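Local atomic coordinates of UL18 protein (Human herpesvirus 5, PDB entry 3D2U), a protein that probably shields infected cells from natural killer cells as a viral class I-like molecule that engages the host inhibitory receptor LILRB1. Residues Leu3-Thr8 / Gln28-Tyr33; Ser56-Thr61 / Ser182-Pro187; Pro191-Gly196 / Cys265-Gly270; Tyr212-Gly217 / Asn239-Thr244. The protein carries 4 engineered substitutions. One frame throughout, in Å; residues are numbered along the deposited sequence.

Interactions 1 and 2 belong to the class I-like peptide-binding platform, the first in the sheet floor beneath the bound peptide and the second at the rim between two helices; their centres lie about 16 Å apart. Interactions 3 and 4 belong to the immunoglobulin domain, with centres about 12 Å apart, and are tied by His269 NE2 to Pro216 O (2.8 Å) and by Tyr212 N to Val192 O (2.9 Å). Phe215 joins the two halves: its CE1 lies 3.4 Å from Gln28 CG of interaction 1, and its CD2 4.0 Å from the O of Pro187 in interaction 2. Interaction 3 is the most remote from the groove, its centre about 30 Å from that of interaction 1.

Interaction 1: residues Leu3-Thr8 / Gln28-Tyr33; sequences LRYGYT and QHFFTY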
# COMPACT_ATOMS: atom_id res chain seq x y z
N LEU A 3 -18.52 -13.68 -4.92
CA LEU A 3 -19.41 -12.55 -4.78
C LEU A 3 -19.16 -12.03 -3.36
O LEU A 3 -19.42 -12.73 -2.38
CB LEU A 3 -20.86 -13.00 -4.96
CG LEU A 3 -21.95 -11.92 -4.88
CD1 LEU A 3 -21.57 -10.72 -5.73
CD2 LEU A 3 -23.28 -12.52 -5.34
N ARG A 4 -18.63 -10.82 -3.27
CA ARG A 4 -18.31 -10.21 -1.98
C ARG A 4 -18.99 -8.87 -1.78
O ARG A 4 -19.10 -8.08 -2.71
CB ARG A 4 -16.78 -10.03 -1.87
CG ARG A 4 -16.32 -9.24 -0.64
CD ARG A 4 -14.80 -9.35 -0.36
NE ARG A 4 -13.95 -8.42 -1.13
CZ ARG A 4 -13.49 -8.66 -2.36
NH1 ARG A 4 -13.79 -9.78 -3.00
NH2 ARG A 4 -12.69 -7.78 -2.95
N TYR A 5 -19.45 -8.63 -0.55
CA TYR A 5 -20.07 -7.35 -0.22
C TYR A 5 -19.30 -6.71 0.93
O TYR A 5 -19.00 -7.35 1.93
CB TYR A 5 -21.54 -7.54 0.15
CG TYR A 5 -22.44 -7.65 -1.06
CD1 TYR A 5 -22.98 -6.51 -1.66
CD2 TYR A 5 -22.72 -8.89 -1.64
CE1 TYR A 5 -23.78 -6.60 -2.79
CE2 TYR A 5 -23.52 -8.99 -2.78
CZ TYR A 5 -24.04 -7.84 -3.34
OH TYR A 5 -24.82 -7.95 -4.47
N GLY A 6 -18.96 -5.44 0.77
CA GLY A 6 -18.23 -4.75 1.81
C GLY A 6 -19.07 -3.62 2.37
O GLY A 6 -19.60 -2.81 1.61
N TYR A 7 -19.20 -3.57 3.69
CA TYR A 7 -19.99 -2.52 4.33
C TYR A 7 -19.12 -1.66 5.24
O TYR A 7 -18.46 -2.16 6.16
CB TYR A 7 -21.12 -3.11 5.19
CG TYR A 7 -22.03 -4.10 4.51
CD1 TYR A 7 -21.57 -5.37 4.15
CD2 TYR A 7 -23.39 -3.81 4.31
CE1 TYR A 7 -22.44 -6.33 3.61
CE2 TYR A 7 -24.26 -4.76 3.78
CZ TYR A 7 -23.79 -6.01 3.43
OH TYR A 7 -24.66 -6.96 2.93
N THR A 8 -19.13 -0.35 5.00
CA THR A 8 -18.37 0.57 5.82
C THR A 8 -19.34 1.55 6.44
O THR A 8 -19.93 2.40 5.75
CB THR A 8 -17.31 1.35 5.01
OG1 THR A 8 -16.40 0.44 4.38
CG2 THR A 8 -16.54 2.28 5.93
N GLN A 28 -14.33 -7.49 -9.56
CA GLN A 28 -14.88 -6.31 -10.22
C GLN A 28 -15.95 -5.64 -9.35
O GLN A 28 -16.91 -6.28 -8.94
CB GLN A 28 -15.48 -6.67 -11.59
CG GLN A 28 -14.48 -7.14 -12.64
CD GLN A 28 -15.08 -7.15 -14.05
OE1 GLN A 28 -16.11 -7.76 -14.30
NE2 GLN A 28 -14.42 -6.46 -14.97
N HIS A 29 -15.77 -4.35 -9.08
CA HIS A 29 -16.73 -3.59 -8.28
C HIS A 29 -17.89 -3.23 -9.20
O HIS A 29 -17.75 -2.40 -10.10
CB HIS A 29 -16.05 -2.33 -7.71
CG HIS A 29 -17.00 -1.28 -7.21
ND1 HIS A 29 -18.18 -1.58 -6.57
CD2 HIS A 29 -16.92 0.07 -7.25
CE1 HIS A 29 -18.79 -0.46 -6.23
NE2 HIS A 29 -18.05 0.56 -6.63
N PHE A 30 -19.03 -3.88 -8.97
CA PHE A 30 -20.22 -3.67 -9.80
C PHE A 30 -21.40 -2.97 -9.14
O PHE A 30 -22.29 -2.48 -9.84
CB PHE A 30 -20.71 -5.02 -10.34
CG PHE A 30 -21.32 -5.91 -9.29
CD1 PHE A 30 -20.53 -6.72 -8.48
CD2 PHE A 30 -22.70 -5.94 -9.11
CE1 PHE A 30 -21.09 -7.56 -7.52
CE2 PHE A 30 -23.28 -6.77 -8.15
CZ PHE A 30 -22.48 -7.57 -7.35
N PHE A 31 -21.43 -2.93 -7.81
CA PHE A 31 -22.55 -2.34 -7.10
C PHE A 31 -22.17 -1.47 -5.90
O PHE A 31 -21.24 -1.79 -5.16
CB PHE A 31 -23.49 -3.45 -6.64
CG PHE A 31 -24.60 -2.97 -5.76
CD1 PHE A 31 -25.78 -2.47 -6.31
CD2 PHE A 31 -24.44 -2.97 -4.37
CE1 PHE A 31 -26.80 -1.98 -5.48
CE2 PHE A 31 -25.45 -2.48 -3.54
CZ PHE A 31 -26.63 -1.99 -4.09
N THR A 32 -22.93 -0.40 -5.69
CA THR A 32 -22.71 0.49 -4.56
C THR A 32 -24.02 1.00 -4.00
O THR A 32 -24.93 1.34 -4.74
CB THR A 32 -21.84 1.73 -4.92
OG1 THR A 32 -20.47 1.32 -5.05
CG2 THR A 32 -21.95 2.80 -3.84
N TYR A 33 -24.11 1.00 -2.67
CA TYR A 33 -25.26 1.55 -1.97
C TYR A 33 -24.64 2.54 -1.00
O TYR A 33 -23.73 2.18 -0.24
CB TYR A 33 -26.04 0.51 -1.17
CG TYR A 33 -27.03 1.18 -0.24
CD1 TYR A 33 -28.24 1.70 -0.72
CD2 TYR A 33 -26.75 1.35 1.12
CE1 TYR A 33 -29.13 2.37 0.12
CE2 TYR A 33 -27.62 2.01 1.96
CZ TYR A 33 -28.81 2.52 1.46
OH TYR A 33 -29.68 3.18 2.29
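Tyr5 reaches across to two phenylalanines, Phe30 and Phe31, and meets each with a different part of its side chain. Toward Phe30 it sends its hydroxyl end, with OH 3.7 Å from Phe30 CZ, and the two side chains run at about a right angle. The ring planes are turned about 74° from each other, so this is no flat stack. Toward Phe31 it turns an edge: Tyr5 CE1 lies 4.0 Å from Phe31 CD2, which sits near the tyrosine plane, and here the planes make about 64°. Leu3 closes the group on its other flank. Its CD1 branch comes in at the edge of the Phe30 ring, near its plane, 3.7 Å from both CZ and CE1. Phe30 can point this way because its CG lies between backbone N and C (chi1 70°), a crowded position that lifts the ring toward Leu3 and Tyr5. The contact itself is apolar, and the one polar tip, Tyr5 OH, is satisfied by a hydrogen bond to the backbone of the bound peptide. Phe31 packs against an apolar peptide side chain, so the cluster forms part of the groove floor. Strands 3-8 and 28-33 are not direct partners: their axes approach to 9.0 Å, and strand 17-25 runs between them. A classic beta bulge at Phe30 and Phe31 sets both residues opposite a single position of that middle strand. Strand 95-104 pairs with the far side of 3-8, while Tyr181 of helix 173-184 and Trp51 of helix 51-58 pack on the cluster from the groove walls.

Interaction 2: residues Ser56-Thr61 / Ser182-Pro187; sequences SAAYPT and SGFQPP. Unlike the reference sequence in segment 182-187: Pro186 (reference Thr).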
# COMPACT_ATOMS: atom_id res chain seq x y z
N SER A 56 -29.48 -4.36 -15.37
CA SER A 56 -30.69 -3.56 -15.19
C SER A 56 -31.73 -3.68 -16.29
O SER A 56 -32.93 -3.72 -16.01
CB SER A 56 -30.33 -2.10 -14.98
OG SER A 56 -30.24 -1.81 -13.60
N ALA A 57 -31.29 -3.75 -17.55
CA ALA A 57 -32.24 -3.88 -18.64
C ALA A 57 -32.98 -5.22 -18.53
O ALA A 57 -34.14 -5.33 -18.91
CB ALA A 57 -31.52 -3.77 -19.98
N ALA A 58 -32.29 -6.23 -17.98
CA ALA A 58 -32.86 -7.57 -17.82
C ALA A 58 -33.64 -7.77 -16.51
O ALA A 58 -34.46 -8.68 -16.40
CB ALA A 58 -31.75 -8.62 -17.94
N TYR A 59 -33.34 -6.94 -15.51
CA TYR A 59 -34.03 -6.98 -14.20
C TYR A 59 -34.28 -5.51 -13.91
O TYR A 59 -33.54 -4.89 -13.15
CB TYR A 59 -33.13 -7.56 -13.09
CG TYR A 59 -32.73 -9.00 -13.27
CD1 TYR A 59 -31.58 -9.35 -13.97
CD2 TYR A 59 -33.51 -10.03 -12.74
CE1 TYR A 59 -31.22 -10.68 -14.15
CE2 TYR A 59 -33.16 -11.36 -12.91
CZ TYR A 59 -32.02 -11.68 -13.62
OH TYR A 59 -31.68 -12.99 -13.82
N PRO A 60 -35.34 -4.93 -14.49
CA PRO A 60 -35.71 -3.52 -14.33
C PRO A 60 -35.86 -2.96 -12.91
O PRO A 60 -35.71 -1.75 -12.71
CB PRO A 60 -37.02 -3.41 -15.12
CG PRO A 60 -36.96 -4.56 -16.08
CD PRO A 60 -36.39 -5.65 -15.23
N THR A 61 -36.18 -3.81 -11.94
CA THR A 61 -36.37 -3.32 -10.58
C THR A 61 -35.28 -3.80 -9.63
O THR A 61 -35.47 -3.83 -8.41
CB THR A 61 -37.73 -3.75 -10.04
OG1 THR A 61 -37.78 -5.18 -9.92
CG2 THR A 61 -38.84 -3.28 -10.97
N SER A 182 -22.48 -14.10 -13.40
CA SER A 182 -21.59 -14.86 -14.25
C SER A 182 -21.97 -14.75 -15.73
O SER A 182 -21.11 -14.71 -16.62
CB SER A 182 -21.66 -16.33 -13.84
OG SER A 182 -20.42 -16.97 -14.02
N GLY A 183 -23.27 -14.70 -15.99
CA GLY A 183 -23.75 -14.60 -17.35
C GLY A 183 -23.57 -13.23 -17.97
O GLY A 183 -23.71 -13.06 -19.18
N PHE A 184 -23.25 -12.24 -17.14
CA PHE A 184 -23.08 -10.88 -17.65
C PHE A 184 -21.64 -10.35 -17.63
O PHE A 184 -21.31 -9.45 -18.40
CB PHE A 184 -23.95 -9.89 -16.86
CG PHE A 184 -25.43 -10.08 -17.04
CD1 PHE A 184 -26.15 -10.93 -16.19
CD2 PHE A 184 -26.13 -9.35 -18.01
CE1 PHE A 184 -27.55 -11.03 -16.30
CE2 PHE A 184 -27.52 -9.45 -18.12
CZ PHE A 184 -28.22 -10.30 -17.26
N GLN A 185 -20.78 -10.88 -16.76
CA GLN A 185 -19.40 -10.38 -16.68
C GLN A 185 -18.69 -10.52 -18.02
O GLN A 185 -19.04 -11.37 -18.83
CB GLN A 185 -18.62 -11.12 -15.59
CG GLN A 185 -18.24 -12.54 -15.95
CD GLN A 185 -17.65 -13.30 -14.78
OE1 GLN A 185 -17.54 -14.52 -14.81
NE2 GLN A 185 -17.25 -12.57 -13.75
N PRO A 186 -17.68 -9.67 -18.28
CA PRO A 186 -16.96 -9.75 -19.56
C PRO A 186 -16.21 -11.07 -19.71
O PRO A 186 -16.08 -11.82 -18.75
CB PRO A 186 -15.96 -8.58 -19.51
CG PRO A 186 -16.27 -7.81 -18.24
CD PRO A 186 -17.02 -8.74 -17.33
N PRO A 187 -15.73 -11.36 -20.93
CA PRO A 187 -14.98 -12.58 -21.21
C PRO A 187 -13.53 -12.31 -20.81
O PRO A 187 -13.19 -11.17 -20.49
CB PRO A 187 -15.14 -12.73 -22.72
CG PRO A 187 -15.12 -11.28 -23.17
CD PRO A 187 -16.05 -10.63 -22.17
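Ala58, in the last turn of helix 51-58, and Tyr59 just after it meet Phe184 of segment 182-187. The apolar contacts come first. Ala58 directs its methyl at the outer end of the phenylalanine, with CB 4.0 Å from Phe184 CZ and close to the plane of that ring, so the methyl abuts an edge. Phe184 extends across the gap with CG anti to its own carbonyl carbon (chi1 -67°). The aromatic contact is looser: Tyr59 CE1 and Phe184 CE1 are 4.3 Å apart. Phe184 CE1 lies at the tyrosine edge, the planes inclined by about 59°. On its other contacts Tyr59 meets the ring of Trp177, and Phe184 lies against Trp51, Asn54 and Val55 of the facing helix. Polar groups find partners other than the facing segment. Tyr59 N makes a weak bond of 3.3 Å to Ser56 O where the helix gives out, and Gln185 NE2 bonds to Asp26 OD2. Sugars stand close by, an alpha-L-fucose touching Ala57 and an N-acetylglucosamine near the Phe184 side chain. These helices flank the end of the groove that holds the peptide N-terminus in class I molecules, and the pairing of Tyr59 with Trp177 is consistent with that end. With small carbon contacts and no charge or hydrogen bond between the two segments, the contact rests on weak dispersion and hydrophobic burial, small in area and at the surface.

Interaction 3: residues Pro191-Gly196 / Cys265-Gly270; sequences PVVKGG and CRVTHG
Val267 faces Val193 and Pro191 across the interior of the immunoglobulin domain. Its CB already touches, lying 4.0 Å from Val193 CG2. From there the two methyls part. CG1, anti to the backbone N (chi1 174°), is directed toward the proline end and touches both Val193 CG2 (4.0 Å) and Pro191 CG (4.1 Å). CG2 turns to Val193 instead and meets both of its methyls, CG1 at 3.8 Å and CG2 at 3.9 Å. The valines thus run past each other in opposite directions. Beyond the reach of Val267, Pro191 CD rests 3.9 Å from His269 CB, and the proline and histidine side chains pass at a slant. The imidazole is fixed at both nitrogens, NE2 by Pro216 O and ND1 by His190. Ile219 adds further apolar cover on Pro191 and Val267. Strands 192-196 and 265-268 lie in different sheets, and their inward side chains meet between the sheets, while Cys265 is joined to Cys209 of strand 204-214 by a disulfide. Two facing sheets bridged by the Cys209-Cys265 disulfide are the beta sandwich of a C1-set immunoglobulin domain.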
# COMPACT_ATOMS: atom_id res chain seq x y z
N PRO A 191 -4.04 -8.54 -21.64
CA PRO A 191 -3.39 -7.23 -21.57
C PRO A 191 -2.71 -6.74 -22.83
O PRO A 191 -2.38 -7.51 -23.73
CB PRO A 191 -2.38 -7.44 -20.45
CG PRO A 191 -1.88 -8.84 -20.75
CD PRO A 191 -3.19 -9.59 -21.03
N VAL A 192 -2.50 -5.44 -22.86
CA VAL A 192 -1.75 -4.78 -23.91
C VAL A 192 -0.43 -4.84 -23.14
O VAL A 192 -0.41 -4.50 -21.96
CB VAL A 192 -2.23 -3.31 -24.10
CG1 VAL A 192 -1.16 -2.48 -24.80
CG2 VAL A 192 -3.53 -3.27 -24.90
N VAL A 193 0.64 -5.33 -23.75
CA VAL A 193 1.92 -5.43 -23.07
C VAL A 193 2.95 -4.51 -23.72
O VAL A 193 3.04 -4.44 -24.94
CB VAL A 193 2.45 -6.90 -23.07
CG1 VAL A 193 3.84 -6.97 -22.45
CG2 VAL A 193 1.50 -7.81 -22.30
N LYS A 194 3.71 -3.79 -22.91
CA LYS A 194 4.72 -2.88 -23.42
C LYS A 194 5.99 -3.01 -22.60
O LYS A 194 5.93 -3.16 -21.38
CB LYS A 194 4.21 -1.44 -23.38
CG LYS A 194 5.22 -0.43 -23.84
CD LYS A 194 4.55 0.88 -24.18
CE LYS A 194 5.55 1.86 -24.78
NZ LYS A 194 4.83 2.81 -25.66
N GLY A 195 7.14 -2.95 -23.27
CA GLY A 195 8.40 -3.07 -22.56
C GLY A 195 9.55 -2.36 -23.24
O GLY A 195 9.42 -1.92 -24.38
N GLY A 196 10.68 -2.25 -22.55
CA GLY A 196 11.84 -1.60 -23.12
C GLY A 196 12.93 -1.48 -22.08
O GLY A 196 12.86 -2.12 -21.03
N CYS A 265 10.27 -10.03 -22.64
CA CYS A 265 9.33 -10.11 -21.54
C CYS A 265 8.24 -11.11 -21.89
O CYS A 265 7.62 -11.00 -22.94
CB CYS A 265 8.71 -8.75 -21.26
SG CYS A 265 7.42 -8.77 -19.99
N ARG A 266 8.02 -12.09 -21.02
CA ARG A 266 7.00 -13.11 -21.23
C ARG A 266 5.82 -12.81 -20.31
O ARG A 266 6.00 -12.64 -19.10
CB ARG A 266 7.59 -14.51 -20.92
CG ARG A 266 6.61 -15.68 -21.09
CD ARG A 266 7.30 -17.05 -20.87
NE ARG A 266 8.32 -17.33 -21.88
CZ ARG A 266 9.34 -18.17 -21.72
NH1 ARG A 266 9.50 -18.84 -20.57
NH2 ARG A 266 10.23 -18.33 -22.69
N VAL A 267 4.63 -12.71 -20.88
CA VAL A 267 3.44 -12.43 -20.08
C VAL A 267 2.38 -13.51 -20.31
O VAL A 267 1.91 -13.70 -21.43
CB VAL A 267 2.83 -11.04 -20.42
CG1 VAL A 267 1.50 -10.84 -19.67
CG2 VAL A 267 3.82 -9.94 -20.03
N THR A 268 2.01 -14.21 -19.24
CA THR A 268 1.01 -15.26 -19.31
C THR A 268 -0.23 -14.82 -18.56
O THR A 268 -0.16 -14.51 -17.37
CB THR A 268 1.53 -16.58 -18.69
OG1 THR A 268 2.65 -17.04 -19.46
CG2 THR A 268 0.46 -17.67 -18.69
N HIS A 269 -1.35 -14.76 -19.26
CA HIS A 269 -2.63 -14.37 -18.68
C HIS A 269 -3.62 -15.44 -19.14
O HIS A 269 -3.93 -15.52 -20.32
CB HIS A 269 -3.04 -12.98 -19.19
CG HIS A 269 -4.35 -12.51 -18.64
ND1 HIS A 269 -5.45 -12.29 -19.44
CD2 HIS A 269 -4.76 -12.27 -17.37
CE1 HIS A 269 -6.48 -11.94 -18.69
NE2 HIS A 269 -6.09 -11.93 -17.43
N GLY A 270 -4.10 -16.27 -18.23
CA GLY A 270 -5.02 -17.33 -18.62
C GLY A 270 -4.28 -18.33 -19.50
O GLY A 270 -3.14 -18.68 -19.20

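Interaction 4: residues Tyr212-Gly217 / Asn239-Thr244; sequences YGFFPG and NPLLPT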
# COMPACT_ATOMS: atom_id res chain seq x y z
N TYR A 212 -1.40 -3.86 -19.33
CA TYR A 212 -2.53 -2.95 -19.20
C TYR A 212 -3.89 -3.55 -19.54
O TYR A 212 -4.02 -4.31 -20.51
CB TYR A 212 -2.34 -1.72 -20.11
CG TYR A 212 -1.00 -1.02 -20.04
CD1 TYR A 212 0.14 -1.55 -20.67
CD2 TYR A 212 -0.88 0.22 -19.40
CE1 TYR A 212 1.35 -0.86 -20.67
CE2 TYR A 212 0.33 0.92 -19.40
CZ TYR A 212 1.44 0.37 -20.03
OH TYR A 212 2.64 1.06 -20.04
N GLY A 213 -4.91 -3.19 -18.76
CA GLY A 213 -6.27 -3.63 -19.00
C GLY A 213 -6.60 -5.11 -19.07
O GLY A 213 -7.34 -5.53 -19.96
N PHE A 214 -6.10 -5.90 -18.14
CA PHE A 214 -6.42 -7.32 -18.17
C PHE A 214 -7.42 -7.67 -17.11
O PHE A 214 -7.52 -7.00 -16.09
CB PHE A 214 -5.15 -8.19 -18.03
CG PHE A 214 -4.31 -7.90 -16.81
CD1 PHE A 214 -4.36 -8.73 -15.69
CD2 PHE A 214 -3.42 -6.82 -16.80
CE1 PHE A 214 -3.51 -8.51 -14.59
CE2 PHE A 214 -2.57 -6.59 -15.71
CZ PHE A 214 -2.62 -7.43 -14.60
N PHE A 215 -8.17 -8.73 -17.39
CA PHE A 215 -9.18 -9.29 -16.51
C PHE A 215 -9.35 -10.75 -16.96
O PHE A 215 -9.47 -11.03 -18.14
CB PHE A 215 -10.52 -8.56 -16.72
CG PHE A 215 -11.65 -9.19 -16.00
CD1 PHE A 215 -11.73 -9.12 -14.60
CD2 PHE A 215 -12.62 -9.91 -16.69
CE1 PHE A 215 -12.76 -9.75 -13.91
CE2 PHE A 215 -13.66 -10.55 -16.00
CZ PHE A 215 -13.72 -10.47 -14.61
N PRO A 216 -9.31 -11.72 -16.01
CA PRO A 216 -9.18 -11.60 -14.56
C PRO A 216 -7.84 -11.02 -14.15
O PRO A 216 -6.94 -10.83 -14.97
CB PRO A 216 -9.32 -13.06 -14.08
CG PRO A 216 -10.13 -13.69 -15.15
CD PRO A 216 -9.51 -13.12 -16.39
N GLY A 217 -7.70 -10.75 -12.85
CA GLY A 217 -6.48 -10.16 -12.33
C GLY A 217 -5.21 -11.01 -12.22
O GLY A 217 -4.13 -10.43 -12.13
N ASN A 239 5.55 -3.87 -9.43
CA ASN A 239 4.78 -2.99 -8.56
C ASN A 239 3.53 -3.80 -8.26
O ASN A 239 3.32 -4.86 -8.86
CB ASN A 239 4.41 -1.69 -9.27
CG ASN A 239 5.52 -0.66 -9.22
OD1 ASN A 239 6.34 -0.68 -8.31
ND2 ASN A 239 5.53 0.25 -10.17
N PRO A 240 2.68 -3.33 -7.35
CA PRO A 240 1.48 -4.12 -7.06
C PRO A 240 0.48 -4.20 -8.22
O PRO A 240 0.54 -3.41 -9.17
CB PRO A 240 0.88 -3.40 -5.85
CG PRO A 240 2.04 -2.63 -5.24
CD PRO A 240 2.76 -2.15 -6.47
N LEU A 241 -0.42 -5.16 -8.13
CA LEU A 241 -1.49 -5.35 -9.10
C LEU A 241 -2.50 -4.26 -8.73
O LEU A 241 -3.00 -4.21 -7.61
CB LEU A 241 -2.12 -6.74 -8.92
CG LEU A 241 -3.25 -7.21 -9.84
CD1 LEU A 241 -2.74 -7.50 -11.24
CD2 LEU A 241 -3.81 -8.47 -9.24
N LEU A 242 -2.79 -3.38 -9.69
CA LEU A 242 -3.66 -2.24 -9.44
C LEU A 242 -4.93 -2.25 -10.27
O LEU A 242 -4.93 -2.69 -11.42
CB LEU A 242 -2.83 -0.97 -9.68
CG LEU A 242 -1.58 -0.99 -8.78
CD1 LEU A 242 -0.43 -0.21 -9.39
CD2 LEU A 242 -1.96 -0.44 -7.43
N PRO A 243 -6.04 -1.74 -9.71
CA PRO A 243 -7.32 -1.73 -10.42
C PRO A 243 -7.57 -0.46 -11.22
O PRO A 243 -7.02 0.60 -10.90
CB PRO A 243 -8.32 -1.81 -9.29
CG PRO A 243 -7.70 -0.77 -8.33
CD PRO A 243 -6.21 -1.17 -8.35
N THR A 244 -8.39 -0.55 -12.26
CA THR A 244 -8.81 0.66 -12.97
C THR A 244 -10.34 0.65 -12.95
O THR A 244 -10.96 -0.39 -12.74
CB THR A 244 -8.26 0.81 -14.43
OG1 THR A 244 -8.62 -0.33 -15.23
CG2 THR A 244 -6.75 1.02 -14.42
O HOH W 1 -6.37 -1.53 -16.25
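The Phe214 ring is the one flat side chain in this contact, and Leu241 approaches it obliquely, neither squarely over a face nor in the ring plane. Leu241 CD1 is 3.4 Å from Phe214 CZ and 3.6 Å from CE1, a tight fit of one methyl against the far end of the ring. At the edge, in the plane of the ring, lies the carbonyl oxygen of Gly217, 3.2 Å from Phe214 CE1. The same oxygen meets the leucine fork: Gly217 O is 3.4 Å from Leu241 CD1 and 3.5 Å from CD2, so both methyls lie against it. Leu241 extends to this place with CG anti to its backbone N (chi1 -178°). Phe214 is also covered by Pro191, Ile219 and Phe249. A G1 beta bulge at Gly213 and Phe214, opposite Phe249, accompanies the corner that the chain turns at Gly213, where phi is positive. Further on, a cis peptide bond precedes Pro216. A water bridges the other end of the contact, donating to Thr244 OG1 (2.7 Å) and accepting a weak bond from Gly213 N (3.3 Å). Thr244 OG1 is also bonded to Asp246 and Thr248, which anchor it in its own loop. Pro243 O accepts a hydrogen bond from an aromatic side chain of another protein chain. The direct contact is therefore van der Waals in nature, a leucine fork on a ring and a carbonyl, and the polar link between the segments runs through one water, weakly held on the Gly213 side.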